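Particle-associated glycoside hydrolase (PDB 6C72) probably cleaves glycosidic bonds of the Acinetobacter baumannii capsular polysaccharide as a trimeric phage tailspike, degrading the capsule during virus entry. Local coordinates at residues I373-F384 with R397-L408. Sequence-based numbering, arbitrary orientation.
With ZN (zinc ion), chain K.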
loop_
_atom_site.group_PDB
_atom_site.type_symbol
_atom_site.label_atom_id
_atom_site.label_comp_id
_atom_site.label_asym_id
_atom_site.label_seq_id
_atom_site.Cartn_x
_atom_site.Cartn_y
_atom_site.Cartn_z
ATOM N N ILE A 373 -9.757 -0.329 -7.942
ATOM C CA ILE A 373 -9.126 -1.251 -6.997
ATOM C C ILE A 373 -10.140 -1.681 -5.936
ATOM O O ILE A 373 -10.578 -0.863 -5.113
ATOM C CB ILE A 373 -7.895 -0.615 -6.328
ATOM C CG1 ILE A 373 -6.785 -0.342 -7.357
ATOM C CG2 ILE A 373 -7.392 -1.501 -5.193
ATOM C CD1 ILE A 373 -6.182 -1.576 -7.947
ATOM N N VAL A 374 -10.456 -2.970 -5.910
ATOM C CA VAL A 374 -11.289 -3.575 -4.876
ATOM C C VAL A 374 -10.558 -4.823 -4.379
ATOM O O VAL A 374 -10.392 -5.792 -5.133
ATOM C CB VAL A 374 -12.689 -3.942 -5.385
ATOM C CG1 VAL A 374 -13.517 -4.551 -4.227
ATOM C CG2 VAL A 374 -13.376 -2.738 -6.030
ATOM N N ASP A 375 -10.114 -4.806 -3.123
ATOM C CA ASP A 375 -9.266 -5.879 -2.624
ATOM C C ASP A 375 -9.660 -6.273 -1.206
ATOM O O ASP A 375 -9.793 -5.411 -0.332
ATOM C CB ASP A 375 -7.795 -5.454 -2.675
ATOM C CG ASP A 375 -6.867 -6.522 -2.174
ATOM O OD1 ASP A 375 -6.539 -7.434 -2.969
ATOM O OD2 ASP A 375 -6.471 -6.459 -0.987
ATOM N N ASN A 376 -9.830 -7.583 -0.989
ATOM C CA ASN A 376 -10.154 -8.153 0.322
ATOM C C ASN A 376 -11.408 -7.518 0.916
ATOM O O ASN A 376 -11.485 -7.246 2.116
ATOM C CB ASN A 376 -8.966 -8.067 1.279
ATOM C CG ASN A 376 -8.020 -9.252 1.132
ATOM O OD1 ASN A 376 -8.294 -10.341 1.647
ATOM N ND2 ASN A 376 -6.909 -9.054 0.419
ATOM N N CYS A 377 -12.395 -7.277 0.061
ATOM C CA CYS A 377 -13.687 -6.740 0.446
ATOM C C CYS A 377 -14.763 -7.831 0.478
ATOM O O CYS A 377 -14.636 -8.888 -0.145
ATOM C CB CYS A 377 -14.104 -5.631 -0.520
ATOM S SG CYS A 377 -13.024 -4.202 -0.460
ATOM N N GLU A 378 -15.844 -7.545 1.201
ATOM C CA GLU A 378 -16.992 -8.433 1.290
ATOM C C GLU A 378 -18.223 -7.756 0.704
ATOM O O GLU A 378 -18.434 -6.557 0.900
ATOM C CB GLU A 378 -17.277 -8.837 2.732
ATOM C CG GLU A 378 -16.153 -9.570 3.432
ATOM C CD GLU A 378 -16.542 -9.977 4.845
ATOM O OE1 GLU A 378 -17.673 -10.478 5.024
ATOM O OE2 GLU A 378 -15.730 -9.769 5.777
ATOM N N PHE A 379 -19.035 -8.524 -0.018
ATOM C CA PHE A 379 -20.233 -8.002 -0.667
ATOM C C PHE A 379 -21.431 -8.871 -0.295
ATOM O O PHE A 379 -21.407 -10.086 -0.526
ATOM C CB PHE A 379 -20.041 -7.957 -2.186
ATOM C CG PHE A 379 -18.993 -6.978 -2.631
ATOM C CD1 PHE A 379 -19.332 -5.657 -2.914
ATOM C CD2 PHE A 379 -17.671 -7.367 -2.762
ATOM C CE1 PHE A 379 -18.365 -4.727 -3.322
ATOM C CE2 PHE A 379 -16.701 -6.455 -3.177
ATOM C CZ PHE A 379 -17.055 -5.125 -3.450
ATOM N N ASP A 380 -22.462 -8.259 0.307
ATOM C CA ASP A 380 -23.708 -8.971 0.583
ATOM C C ASP A 380 -24.555 -9.169 -0.666
ATOM O O ASP A 380 -25.395 -10.075 -0.698
ATOM C CB ASP A 380 -24.546 -8.229 1.633
ATOM C CG ASP A 380 -24.085 -8.495 3.045
ATOM O OD1 ASP A 380 -23.102 -9.238 3.225
ATOM O OD2 ASP A 380 -24.690 -7.932 3.983
ATOM N N THR A 381 -24.379 -8.322 -1.674
ATOM C CA THR A 381 -25.180 -8.382 -2.887
ATOM C C THR A 381 -24.256 -8.115 -4.072
ATOM O O THR A 381 -23.054 -8.377 -3.966
ATOM C CB THR A 381 -26.351 -7.382 -2.792
ATOM O OG1 THR A 381 -27.209 -7.494 -3.931
ATOM C CG2 THR A 381 -25.857 -5.938 -2.643
ATOM N N LEU A 382 -24.789 -7.589 -5.179
ATOM C CA LEU A 382 -23.978 -7.242 -6.346
ATOM C C LEU A 382 -22.757 -6.434 -5.938
ATOM O O LEU A 382 -22.848 -5.504 -5.128
ATOM C CB LEU A 382 -24.787 -6.404 -7.337
ATOM C CG LEU A 382 -26.116 -6.906 -7.888
ATOM C CD1 LEU A 382 -26.752 -5.783 -8.680
ATOM C CD2 LEU A 382 -25.938 -8.155 -8.747
ATOM N N ALA A 383 -21.608 -6.774 -6.518
ATOM C CA ALA A 383 -20.433 -5.947 -6.275
ATOM C C ALA A 383 -20.546 -4.596 -6.981
ATOM O O ALA A 383 -20.177 -3.567 -6.405
ATOM C CB ALA A 383 -19.161 -6.677 -6.710
ATOM N N PHE A 384 -21.068 -4.570 -8.211
ATOM C CA PHE A 384 -21.147 -3.352 -9.017
ATOM C C PHE A 384 -22.557 -3.176 -9.548
ATOM O O PHE A 384 -23.144 -4.124 -10.077
ATOM C CB PHE A 384 -20.179 -3.384 -10.203
ATOM C CG PHE A 384 -18.749 -3.380 -9.804
ATOM C CD1 PHE A 384 -18.092 -2.184 -9.558
ATOM C CD2 PHE A 384 -18.066 -4.576 -9.640
ATOM C CE1 PHE A 384 -16.764 -2.172 -9.178
ATOM C CE2 PHE A 384 -16.746 -4.580 -9.251
ATOM C CZ PHE A 384 -16.088 -3.378 -9.020
ATOM N N ARG A 397 -8.128 -4.060 -10.796
ATOM C CA ARG A 397 -7.868 -5.316 -10.115
ATOM C C ARG A 397 -8.958 -5.515 -9.072
ATOM O O ARG A 397 -9.148 -4.664 -8.192
ATOM C CB ARG A 397 -6.485 -5.304 -9.463
ATOM C CG ARG A 397 -5.373 -5.057 -10.453
ATOM C CD ARG A 397 -4.022 -4.979 -9.786
ATOM N NE ARG A 397 -3.705 -6.212 -9.067
ATOM C CZ ARG A 397 -3.129 -7.284 -9.618
ATOM N NH1 ARG A 397 -2.803 -7.289 -10.911
ATOM N NH2 ARG A 397 -2.869 -8.356 -8.868
ATOM N N PHE A 398 -9.708 -6.601 -9.220
ATOM C CA PHE A 398 -10.755 -7.037 -8.299
ATOM C C PHE A 398 -10.252 -8.343 -7.681
ATOM O O PHE A 398 -10.465 -9.425 -8.226
ATOM C CB PHE A 398 -12.064 -7.210 -9.050
ATOM C CG PHE A 398 -13.252 -7.451 -8.169
ATOM C CD1 PHE A 398 -13.989 -6.393 -7.682
ATOM C CD2 PHE A 398 -13.668 -8.743 -7.874
ATOM C CE1 PHE A 398 -15.108 -6.614 -6.882
ATOM C CE2 PHE A 398 -14.784 -8.963 -7.082
ATOM C CZ PHE A 398 -15.503 -7.892 -6.578
ATOM N N THR A 399 -9.563 -8.232 -6.549
ATOM C CA THR A 399 -8.784 -9.333 -6.002
ATOM C C THR A 399 -9.221 -9.698 -4.589
ATOM O O THR A 399 -9.542 -8.823 -3.768
ATOM C CB THR A 399 -7.291 -8.989 -5.993
ATOM O OG1 THR A 399 -7.109 -7.693 -5.409
ATOM C CG2 THR A 399 -6.688 -9.018 -7.413
ATOM N N ASN A 400 -9.250 -11.007 -4.319
ATOM C CA ASN A 400 -9.400 -11.518 -2.966
ATOM C C ASN A 400 -10.665 -11.004 -2.296
ATOM O O ASN A 400 -10.679 -10.766 -1.096
ATOM C CB ASN A 400 -8.180 -11.182 -2.115
ATOM C CG ASN A 400 -6.909 -11.767 -2.685
ATOM O OD1 ASN A 400 -5.953 -11.040 -2.981
ATOM N ND2 ASN A 400 -6.886 -13.088 -2.851
ATOM N N ASN A 401 -11.729 -10.817 -3.059
ATOM C CA ASN A 401 -13.002 -10.393 -2.509
ATOM C C ASN A 401 -13.936 -11.588 -2.421
ATOM O O ASN A 401 -13.739 -12.612 -3.087
ATOM C CB ASN A 401 -13.635 -9.296 -3.373
ATOM C CG ASN A 401 -12.692 -8.137 -3.608
ATOM O OD1 ASN A 401 -12.341 -7.435 -2.657
ATOM N ND2 ASN A 401 -12.251 -7.937 -4.879
ATOM N N THR A 402 -14.974 -11.441 -1.609
ATOM C CA THR A 402 -16.007 -12.456 -1.479
ATOM C C THR A 402 -17.344 -11.833 -1.853
ATOM O O THR A 402 -17.691 -10.751 -1.371
ATOM C CB THR A 402 -16.031 -13.032 -0.053
ATOM O OG1 THR A 402 -14.806 -13.729 0.200
ATOM C CG2 THR A 402 -17.218 -13.999 0.167
ATOM N N LEU A 403 -18.064 -12.477 -2.743
ATOM C CA LEU A 403 -19.450 -12.123 -3.014
ATOM C C LEU A 403 -20.312 -13.145 -2.272
ATOM O O LEU A 403 -20.406 -14.305 -2.672
ATOM C CB LEU A 403 -19.729 -12.080 -4.512
ATOM C CG LEU A 403 -19.356 -10.745 -5.186
ATOM C CD1 LEU A 403 -17.836 -10.530 -5.282
ATOM C CD2 LEU A 403 -19.994 -10.607 -6.563
ATOM N N TRP A 404 -20.909 -12.717 -1.154
ATOM C CA TRP A 404 -21.669 -13.650 -0.330
ATOM C C TRP A 404 -22.981 -14.051 -0.988
ATOM O O TRP A 404 -23.499 -15.136 -0.704
ATOM C CB TRP A 404 -21.935 -13.052 1.054
ATOM C CG TRP A 404 -20.714 -12.907 1.933
ATOM C CD1 TRP A 404 -20.180 -11.741 2.427
ATOM C CD2 TRP A 404 -19.889 -13.969 2.437
ATOM N NE1 TRP A 404 -19.074 -12.014 3.198
ATOM C CE2 TRP A 404 -18.873 -13.372 3.222
ATOM C CE3 TRP A 404 -19.902 -15.359 2.292
ATOM C CZ2 TRP A 404 -17.886 -14.121 3.853
ATOM C CZ3 TRP A 404 -18.929 -16.095 2.919
ATOM C CH2 TRP A 404 -17.930 -15.478 3.691
ATOM N N GLY A 405 -23.538 -13.196 -1.849
ATOM C CA GLY A 405 -24.806 -13.501 -2.490
ATOM C C GLY A 405 -25.967 -13.638 -1.531
ATOM O O GLY A 405 -26.868 -14.444 -1.770
ATOM N N LYS A 406 -25.972 -12.866 -0.446
ATOM C CA LYS A 406 -27.075 -12.935 0.501
ATOM C C LYS A 406 -28.352 -12.375 -0.107
ATOM O O LYS A 406 -29.443 -12.906 0.129
ATOM C CB LYS A 406 -26.706 -12.185 1.784
ATOM C CG LYS A 406 -25.472 -12.763 2.487
ATOM C CD LYS A 406 -25.041 -11.952 3.709
ATOM C CE LYS A 406 -23.684 -12.434 4.236
ATOM N NZ LYS A 406 -23.056 -11.483 5.217
ATOM N N ASP A 407 -28.239 -11.320 -0.911
ATOM C CA ASP A 407 -29.407 -10.736 -1.556
ATOM C C ASP A 407 -29.450 -11.146 -3.023
ATOM O O ASP A 407 -29.929 -12.235 -3.351
ATOM C CB ASP A 407 -29.396 -9.214 -1.426
ATOM C CG ASP A 407 -30.762 -8.600 -1.655
ATOM O OD1 ASP A 407 -31.746 -9.356 -1.802
ATOM O OD2 ASP A 407 -30.852 -7.352 -1.702
ATOM N N LEU A 408 -28.975 -10.275 -3.915
ATOM C CA LEU A 408 -28.885 -10.620 -5.329
ATOM C C LEU A 408 -27.682 -11.522 -5.598
ATOM O O LEU A 408 -26.630 -11.401 -4.969
ATOM C CB LEU A 408 -28.812 -9.361 -6.194
ATOM C CG LEU A 408 -30.065 -8.481 -6.125
ATOM C CD1 LEU A 408 -29.944 -7.267 -7.041
ATOM C CD2 LEU A 408 -31.316 -9.292 -6.449
HETATM ZN ZN ZN K . -18.828 -10.828 6.764
HETATM O O HOH W 1 -22.496 -11.096 -3.330
HETATM O O HOH W 2 -29.334 -5.655 -3.772
#
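With CG beside its own backbone N (chi1 -53°) and the amide turned to chi2 -66°, N401 reaches across to V374 and C377 of the neighbouring coil. N401 OD1 accepts from C377 N at 2.7 Å, on a lone pair in the carbonyl plane. N401 ND2 gives a nearly straight bond to V374 O (2.8 Å), meeting that oxygen from above the carbonyl plane, while T399 N gives V374 O a second bond. The same ND2 lies over the centre of the F398 ring, whose CE1 comes within 3.5 Å of F384 CE2 in an aromatic cluster completed by F379. On the opposite face of the sheet, with D375 and T402, an extended E378 directs OE1 to W404 NE1 (2.8 Å); this oxygen also binds the zinc ion at 2.1 Å. D375 OD1 receives the T399 hydroxyl OG1 at 2.5 Å through its anti lone pair. P342 of the second subunit packs against E378 and accepts a hydrogen bond from T402 OG1. The parallel pairing, in register on both sides of the turn, is that of successive coils of a right-handed beta-helix. Two grips on one amide tie these turns together, and the indole N-H probably helps orient the zinc-binding carboxylate.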